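Local structure of SidF, inhibitor of growth family, member 3 (Legionella pneumophila subsp. pneumophila, 4FYE) at residues Gly252-His255 / Thr259-Ile262; Ile290-Leu295 / Ser508-Tyr513; Asp388-Lys393 / Ala501-Leu506. The protein acts as a Legionella phosphoinositide phosphatase, probably removing the 3-phosphate from phosphatidylinositol trisphosphate. The protein carries 1 engineered substitution. One frame throughout, in Å; residues are numbered along the deposited sequence.

Contact 1: residues Gly252-His255 / Thr259-Ile262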
loop_
_atom_site.group_PDB
_atom_site.type_symbol
_atom_site.label_atom_id
_atom_site.label_comp_id
_atom_site.label_asym_id
_atom_site.label_seq_id
_atom_site.Cartn_x
_atom_site.Cartn_y
_atom_site.Cartn_z
ATOM N N GLY A 252 10.148 -10.548 -5.487
ATOM C CA GLY A 252 10.797 -11.099 -6.621
ATOM C C GLY A 252 11.435 -12.444 -6.427
ATOM O O GLY A 252 11.074 -13.187 -5.464
ATOM N N THR A 253 12.363 -12.790 -7.352
ATOM C CA THR A 253 13.092 -14.019 -7.195
ATOM C C THR A 253 14.557 -13.755 -6.993
ATOM O O THR A 253 15.123 -12.804 -7.599
ATOM C CB THR A 253 12.805 -15.148 -8.252
ATOM O OG1 THR A 253 13.901 -15.367 -9.109
ATOM C CG2 THR A 253 11.606 -15.011 -9.027
ATOM N N ARG A 254 15.179 -14.564 -6.125
ATOM C CA ARG A 254 16.632 -14.514 -5.913
ATOM C C ARG A 254 17.357 -15.661 -6.630
ATOM O O ARG A 254 17.042 -16.853 -6.408
ATOM C CB ARG A 254 16.960 -14.577 -4.424
ATOM C CG ARG A 254 18.423 -14.278 -4.103
ATOM C CD ARG A 254 18.651 -14.722 -2.683
ATOM N NE ARG A 254 19.880 -14.262 -2.067
ATOM C CZ ARG A 254 20.929 -15.042 -1.883
ATOM N NH1 ARG A 254 20.896 -16.287 -2.337
ATOM N NH2 ARG A 254 22.011 -14.572 -1.273
ATOM N N HIS A 255 18.336 -15.327 -7.466
ATOM C CA HIS A 255 18.963 -16.369 -8.310
ATOM C C HIS A 255 20.034 -17.059 -7.527
ATOM O O HIS A 255 20.467 -16.510 -6.505
ATOM C CB HIS A 255 19.410 -15.807 -9.652
ATOM C CG HIS A 255 18.300 -15.126 -10.391
ATOM N ND1 HIS A 255 17.253 -15.810 -10.909
ATOM C CD2 HIS A 255 18.024 -13.776 -10.593
ATOM C CE1 HIS A 255 16.364 -14.942 -11.450
ATOM N NE2 HIS A 255 16.850 -13.702 -11.281
ATOM N N THR A 259 21.863 -12.799 -7.311
ATOM C CA THR A 259 21.235 -11.649 -7.974
ATOM C C THR A 259 19.718 -11.726 -7.869
ATOM O O THR A 259 19.155 -12.716 -7.407
ATOM C CB THR A 259 21.634 -11.540 -9.457
ATOM O OG1 THR A 259 21.398 -12.800 -10.102
ATOM C CG2 THR A 259 23.102 -11.131 -9.542
ATOM N N VAL A 260 19.054 -10.698 -8.357
ATOM C CA VAL A 260 17.666 -10.582 -8.118
ATOM C C VAL A 260 16.950 -10.191 -9.395
ATOM O O VAL A 260 17.473 -9.405 -10.158
ATOM C CB VAL A 260 17.487 -9.533 -7.025
ATOM C CG1 VAL A 260 16.307 -8.665 -7.281
ATOM C CG2 VAL A 260 17.422 -10.220 -5.678
ATOM N N THR A 261 15.773 -10.768 -9.639
ATOM C CA THR A 261 14.828 -10.172 -10.581
ATOM C C THR A 261 13.599 -9.738 -9.753
ATOM O O THR A 261 13.090 -10.502 -8.923
ATOM C CB THR A 261 14.437 -11.214 -11.648
ATOM O OG1 THR A 261 15.630 -11.639 -12.319
ATOM C CG2 THR A 261 13.460 -10.672 -12.672
ATOM N N ILE A 262 13.105 -8.542 -10.021
ATOM C CA ILE A 262 12.058 -7.932 -9.268
ATOM C C ILE A 262 10.790 -8.113 -10.067
ATOM O O ILE A 262 10.745 -7.667 -11.194
ATOM C CB ILE A 262 12.391 -6.445 -8.996
ATOM C CG1 ILE A 262 13.543 -6.344 -7.963
ATOM C CG2 ILE A 262 11.192 -5.744 -8.387
ATOM C CD1 ILE A 262 13.976 -4.930 -7.647
#

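Contact 2: residues Ile290-Leu295 / Ser508-Tyr513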
loop_
_atom_site.group_PDB
_atom_site.type_symbol
_atom_site.label_atom_id
_atom_site.label_comp_id
_atom_site.label_asym_id
_atom_site.label_seq_id
_atom_site.Cartn_x
_atom_site.Cartn_y
_atom_site.Cartn_z
ATOM N N ILE A 290 -8.754 19.879 8.091
ATOM C CA ILE A 290 -8.561 18.472 7.770
ATOM C C ILE A 290 -8.372 18.283 6.272
ATOM O O ILE A 290 -7.473 17.532 5.855
ATOM C CB ILE A 290 -9.708 17.593 8.312
ATOM C CG1 ILE A 290 -9.606 17.531 9.832
ATOM C CG2 ILE A 290 -9.601 16.178 7.743
ATOM C CD1 ILE A 290 -10.896 17.153 10.564
ATOM N N LYS A 291 -9.202 18.959 5.473
ATOM C CA LYS A 291 -8.997 19.006 4.017
ATOM C C LYS A 291 -7.603 19.500 3.626
ATOM O O LYS A 291 -7.048 19.052 2.631
ATOM C CB LYS A 291 -10.040 19.889 3.348
ATOM C CG LYS A 291 -11.007 19.143 2.461
ATOM C CD LYS A 291 -12.132 20.031 1.915
ATOM C CE LYS A 291 -13.396 19.911 2.758
ATOM N NZ LYS A 291 -14.593 20.437 2.052
ATOM N N ALA A 292 -7.051 20.434 4.402
ATOM C CA ALA A 292 -5.761 21.034 4.066
ATOM C C ALA A 292 -4.616 20.076 4.338
ATOM O O ALA A 292 -3.639 20.031 3.559
ATOM C CB ALA A 292 -5.528 22.320 4.833
ATOM N N VAL A 293 -4.724 19.365 5.469
ATOM C CA VAL A 293 -3.693 18.425 5.845
ATOM C C VAL A 293 -3.646 17.337 4.798
ATOM O O VAL A 293 -2.587 16.829 4.476
ATOM C CB VAL A 293 -4.005 17.791 7.183
ATOM C CG1 VAL A 293 -3.157 16.569 7.414
ATOM C CG2 VAL A 293 -3.797 18.822 8.271
ATOM N N THR A 294 -4.789 16.997 4.233
ATOM C CA THR A 294 -4.732 15.919 3.331
ATOM C C THR A 294 -4.022 16.348 2.070
ATOM O O THR A 294 -3.284 15.533 1.474
ATOM C CB THR A 294 -6.052 15.074 3.162
ATOM O OG1 THR A 294 -6.510 15.060 1.808
ATOM C CG2 THR A 294 -7.178 15.412 4.156
ATOM N N LEU A 295 -4.182 17.637 1.702
ATOM C CA LEU A 295 -3.427 18.237 0.616
ATOM C C LEU A 295 -1.912 18.296 0.962
ATOM O O LEU A 295 -1.050 17.872 0.194
ATOM C CB LEU A 295 -3.910 19.640 0.393
ATOM C CG LEU A 295 -4.043 20.316 -0.963
ATOM C CD1 LEU A 295 -3.366 21.665 -0.846
ATOM C CD2 LEU A 295 -3.467 19.547 -2.121
ATOM N N SER A 508 -2.484 28.440 2.740
ATOM C CA SER A 508 -2.597 29.657 3.569
ATOM C C SER A 508 -3.641 29.454 4.661
ATOM O O SER A 508 -3.399 29.793 5.838
ATOM C CB SER A 508 -2.906 30.910 2.753
ATOM O OG SER A 508 -1.834 31.223 1.887
ATOM N N TYR A 509 -4.794 28.884 4.306
ATOM C CA TYR A 509 -5.784 28.750 5.330
ATOM C C TYR A 509 -5.252 27.921 6.500
ATOM O O TYR A 509 -5.503 28.261 7.646
ATOM C CB TYR A 509 -7.091 28.192 4.794
ATOM C CG TYR A 509 -8.035 27.781 5.909
ATOM C CD1 TYR A 509 -7.906 26.544 6.533
ATOM C CD2 TYR A 509 -9.039 28.626 6.351
ATOM C CE1 TYR A 509 -8.742 26.163 7.559
ATOM C CE2 TYR A 509 -9.892 28.235 7.381
ATOM C CZ TYR A 509 -9.736 26.998 7.975
ATOM O OH TYR A 509 -10.563 26.591 8.997
ATOM N N PHE A 510 -4.521 26.838 6.231
ATOM C CA PHE A 510 -4.005 26.035 7.351
ATOM C C PHE A 510 -2.955 26.769 8.196
ATOM O O PHE A 510 -2.932 26.588 9.410
ATOM C CB PHE A 510 -3.479 24.651 6.908
ATOM C CG PHE A 510 -2.980 23.798 8.053
ATOM C CD1 PHE A 510 -1.637 23.821 8.441
ATOM C CD2 PHE A 510 -3.844 22.965 8.749
ATOM C CE1 PHE A 510 -1.166 23.015 9.494
ATOM C CE2 PHE A 510 -3.374 22.138 9.787
ATOM C CZ PHE A 510 -2.035 22.183 10.171
ATOM N N GLU A 511 -2.085 27.547 7.539
ATOM C CA GLU A 511 -1.036 28.387 8.195
ATOM C C GLU A 511 -1.577 29.226 9.353
ATOM O O GLU A 511 -0.934 29.292 10.401
ATOM C CB GLU A 511 -0.295 29.294 7.184
ATOM C CG GLU A 511 0.843 28.594 6.411
ATOM C CD GLU A 511 1.350 29.372 5.180
ATOM O OE1 GLU A 511 1.490 30.620 5.258
ATOM O OE2 GLU A 511 1.616 28.737 4.121
ATOM N N GLU A 512 -2.758 29.835 9.145
ATOM C CA GLU A 512 -3.474 30.617 10.169
ATOM C C GLU A 512 -4.193 29.727 11.168
ATOM O O GLU A 512 -4.080 29.936 12.385
ATOM C CB GLU A 512 -4.515 31.569 9.549
ATOM C CG GLU A 512 -4.050 32.988 9.262
ATOM C CD GLU A 512 -3.499 33.736 10.477
ATOM O OE1 GLU A 512 -4.277 34.083 11.413
ATOM O OE2 GLU A 512 -2.272 34.009 10.472
ATOM N N TYR A 513 -4.956 28.756 10.651
ATOM C CA TYR A 513 -5.725 27.885 11.508
ATOM C C TYR A 513 -4.801 27.200 12.489
ATOM O O TYR A 513 -5.157 26.973 13.652
ATOM C CB TYR A 513 -6.532 26.859 10.715
ATOM C CG TYR A 513 -7.388 25.943 11.618
ATOM C CD1 TYR A 513 -6.830 24.819 12.231
ATOM C CD2 TYR A 513 -8.747 26.216 11.871
ATOM C CE1 TYR A 513 -7.574 23.997 13.051
ATOM C CE2 TYR A 513 -9.504 25.384 12.686
ATOM C CZ TYR A 513 -8.903 24.278 13.269
ATOM O OH TYR A 513 -9.603 23.416 14.072
#

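Contact 3: residues Asp388-Lys393 / Ala501-Leu506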
loop_
_atom_site.group_PDB
_atom_site.type_symbol
_atom_site.label_atom_id
_atom_site.label_comp_id
_atom_site.label_asym_id
_atom_site.label_seq_id
_atom_site.Cartn_x
_atom_site.Cartn_y
_atom_site.Cartn_z
ATOM N N ASP A 388 -3.580 17.177 -9.942
ATOM C CA ASP A 388 -3.561 16.537 -11.275
ATOM C C ASP A 388 -3.309 17.489 -12.412
ATOM O O ASP A 388 -3.922 18.578 -12.512
ATOM C CB ASP A 388 -4.757 15.583 -11.553
ATOM C CG ASP A 388 -4.738 15.012 -13.005
ATOM O OD1 ASP A 388 -4.877 15.809 -13.973
ATOM O OD2 ASP A 388 -4.536 13.805 -13.205
ATOM N N GLY A 389 -2.363 17.080 -13.256
ATOM C CA GLY A 389 -1.901 17.847 -14.419
ATOM C C GLY A 389 -1.262 19.202 -14.106
ATOM O O GLY A 389 -1.265 20.138 -14.971
ATOM N N SER A 390 -0.736 19.354 -12.889
ATOM C CA SER A 390 0.168 20.491 -12.638
ATOM C C SER A 390 1.475 20.027 -11.925
ATOM O O SER A 390 1.818 18.823 -11.963
ATOM C CB SER A 390 -0.562 21.577 -11.885
ATOM O OG SER A 390 -0.550 21.184 -10.547
ATOM N N LYS A 391 2.200 20.969 -11.311
ATOM C CA LYS A 391 3.549 20.713 -10.763
ATOM C C LYS A 391 3.493 20.767 -9.245
ATOM O O LYS A 391 2.614 21.433 -8.727
ATOM C CB LYS A 391 4.520 21.797 -11.230
ATOM C CG LYS A 391 5.055 21.608 -12.635
ATOM C CD LYS A 391 6.042 22.705 -13.075
ATOM C CE LYS A 391 5.308 23.831 -13.788
ATOM N NZ LYS A 391 6.192 24.594 -14.721
ATOM N N ALA A 392 4.416 20.094 -8.538
ATOM C CA ALA A 392 4.688 20.396 -7.107
ATOM C C ALA A 392 6.149 20.555 -6.761
ATOM O O ALA A 392 6.969 19.809 -7.262
ATOM C CB ALA A 392 4.082 19.348 -6.204
ATOM N N LYS A 393 6.470 21.485 -5.863
ATOM C CA LYS A 393 7.859 21.733 -5.524
ATOM C C LYS A 393 8.258 20.809 -4.421
ATOM O O LYS A 393 7.644 20.817 -3.380
ATOM C CB LYS A 393 8.074 23.182 -5.149
ATOM C CG LYS A 393 7.626 24.068 -6.283
ATOM C CD LYS A 393 8.101 25.513 -6.225
ATOM C CE LYS A 393 7.814 26.141 -7.584
ATOM N NZ LYS A 393 8.156 27.588 -7.677
ATOM N N ALA A 501 -5.014 28.112 -7.831
ATOM C CA ALA A 501 -5.562 29.079 -6.892
ATOM C C ALA A 501 -6.137 28.377 -5.639
ATOM O O ALA A 501 -5.906 28.811 -4.502
ATOM C CB ALA A 501 -6.613 29.949 -7.591
ATOM N N TYR A 502 -6.836 27.264 -5.829
ATOM C CA TYR A 502 -7.363 26.534 -4.675
ATOM C C TYR A 502 -6.277 25.965 -3.710
ATOM O O TYR A 502 -6.395 26.074 -2.465
ATOM C CB TYR A 502 -8.307 25.443 -5.180
ATOM C CG TYR A 502 -8.848 24.554 -4.135
ATOM C CD1 TYR A 502 -9.802 25.020 -3.206
ATOM C CD2 TYR A 502 -8.457 23.216 -4.070
ATOM C CE1 TYR A 502 -10.331 24.194 -2.227
ATOM C CE2 TYR A 502 -8.987 22.365 -3.099
ATOM C CZ TYR A 502 -9.911 22.855 -2.185
ATOM O OH TYR A 502 -10.418 21.992 -1.216
ATOM N N ARG A 503 -5.236 25.346 -4.264
ATOM C CA ARG A 503 -4.196 24.760 -3.411
ATOM C C ARG A 503 -3.531 25.849 -2.591
ATOM O O ARG A 503 -3.403 25.739 -1.362
ATOM C CB ARG A 503 -3.107 24.072 -4.227
ATOM C CG ARG A 503 -3.524 22.804 -4.930
ATOM C CD ARG A 503 -2.331 22.188 -5.639
ATOM N NE ARG A 503 -2.025 22.862 -6.902
ATOM C CZ ARG A 503 -1.013 23.702 -7.059
ATOM N NH1 ARG A 503 -0.179 23.980 -6.030
ATOM N NH2 ARG A 503 -0.833 24.256 -8.247
ATOM N N GLU A 504 -3.107 26.904 -3.292
ATOM C CA GLU A 504 -2.316 27.957 -2.662
ATOM C C GLU A 504 -3.155 28.593 -1.556
ATOM O O GLU A 504 -2.707 28.774 -0.422
ATOM C CB GLU A 504 -1.799 28.956 -3.714
ATOM C CG GLU A 504 -0.274 29.216 -3.667
ATOM C CD GLU A 504 0.650 28.001 -3.279
ATOM O OE1 GLU A 504 1.308 28.039 -2.196
ATOM O OE2 GLU A 504 0.774 27.007 -4.049
ATOM N N ALA A 505 -4.415 28.834 -1.872
ATOM C CA ALA A 505 -5.314 29.408 -0.925
ATOM C C ALA A 505 -5.468 28.519 0.332
ATOM O O ALA A 505 -5.385 28.992 1.458
ATOM C CB ALA A 505 -6.630 29.628 -1.618
ATOM N N LEU A 506 -5.656 27.223 0.126
ATOM C CA LEU A 506 -5.853 26.258 1.203
ATOM C C LEU A 506 -4.651 26.020 2.161
ATOM O O LEU A 506 -4.848 25.806 3.378
ATOM C CB LEU A 506 -6.231 24.940 0.557
ATOM C CG LEU A 506 -7.393 24.142 1.109
ATOM C CD1 LEU A 506 -7.538 22.837 0.320
ATOM C CD2 LEU A 506 -7.270 23.931 2.617
#

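Contact 1: residues Gly252-His255 / Thr259-Ile262
H255 reaches back across the hairpin and places the edge of its imidazole against T261: NE2 lies 2.6 Å from T261 OG1, in the plane of the ring, and the bond is nearly straight (171°), with either atom able to donate. The T261 hydroxyl is held opposite its carbonyl carbon and beside the backbone N (chi1 -59°), which brings OG1 up to the ring edge. On its way H255 passes T259, crossing that side chain obliquely with CD2 3.5 Å from T259 OG1; the T259 hydroxyl itself bonds D257 in the turn. The backbone secures the same corner, H255 N giving a short bond of 2.7 Å to T259 O. Further into the sheet, T253 and T261 form an antiparallel hydrogen-bonded pair: T253 N meets T261 O at 2.9 Å and T261 N meets T253 O at 3.0 Å. These two threonines share one face of the sheet; R254, V260 and I262 point to the other, where V260 and I262 rest on helix 9-16. G252 brings its CA to 3.3 Å from T261 O, a CA-H...O contact. With E198 bonded to ND1 and T261 to NE2, both ring nitrogens of H255 are engaged, so its rotation is fixed, and the E198 carboxylate probably keeps a proton on ND1 and polarises the ring, whichever way the NE2 bond to T261 runs.

Contact 2: residues Ile290-Leu295 / Ser508-Tyr513
A292 and F510 mark the point where two helices come together, their CA atoms 6.2 Å apart. Residues 290-295 and 508-513 are both helical throughout, each a piece of a longer helix (284-311 and 482-514), and their N-to-C directions run broadly opposite. The short separation is consistent with a small residue at this point: A292 CB, directed at the partner helix, meets F510 CB at 3.7 Å. The phenyl group then carries the contact away from the A292 pair. With CG anti to the backbone N (chi1 -178°), the F510 ring extends along the flank of the 290-295 segment, where V293 receives it. There V293 CG2, the methyl anti to the carbonyl carbon, lies 3.7 Å from F510 CE2 and 4.2 Å from F510 CD2, so one methyl bears on the CD2-CE2 side of the ring, coming in obliquely. All three residues are buried, and what joins them is purely apolar, without a polar bond between the segments. Around this point the interface continues along both helices: L506 adds to the packing on A292, Y509 covers Y285 and L288, and V293 also touches L241 and P275. Charge is kept to the side, where K291 forms a salt bridge with E536 of helix 522-583. This is ordinary helix-against-helix packing in which a small residue sits at the close approach and an aromatic one fills the flank. It sets helix 284-311 against the first arm, helix 482-514, of the helical hairpin it makes with helix 522-583; this arm lies within a predicted coiled coil.

Contact 3: residues Asp388-Lys393 / Ala501-Leu506
S390 and R503 face each other across a loose, polar surface contact, S390 OG standing 3.8 Å from R503 NH2, too far for a hydrogen bond. The serine hydroxyl sits between its backbone N and carbonyl carbon (chi1 81°) and is already committed to F387 O, at the end of the preceding helix; R503 therefore meets it as a neighbour and not as its main partner. On the helical side, R503 leaves the backbone with CG anti to the carbonyl carbon, runs straight through chi2, then bends at chi3 (-79°). That bend turns the guanidinium so that NH2 comes obliquely toward S390 OG. Its NH2 comes no nearer than 4.5 Å to K391 O, while its NH1 is 3.7 Å from E504 OE2, a long ion pair within the helix. The K391 side chain leads away from the helix, so the two positive groups do not converge. The chain reaches S390 through a tight corner: D388 is the first residue to leave helical geometry after helix 373-387, and G389 takes a left-handed conformation (phi 62°). Polar bonds from D388 brace this corner, its OD2 to A412 N and its O to K496 of helix 482-514. R503 also lies on F387, and A392 faces inward onto F387 and I302. The contact thus sits where helix 373-387 turns into edge strand 391-399, which pairs with strand 402-416, and helix 482-514 passes alongside that junction.

Contacts 2 and 3 share helix 482-514 and lie 13 Å apart between centres; they meet directly where L295 of contact 2 packs against R503 of contact 3. Contact 3 is nested within the loop that contact 2 closes. Their chemistry follows depth: contact 2 is buried and wholly apolar, whereas contact 3 lies at the surface and brings polar groups near one another without bonding them. Contact 1 stands apart, about 43 Å from contact 2 between centres and on the opposite side of the chain's centre. Partly buried, and local in sequence, it alone of the three is held by hydrogen bonds between its segments, as befits a hairpin at the border of the six-stranded sheet.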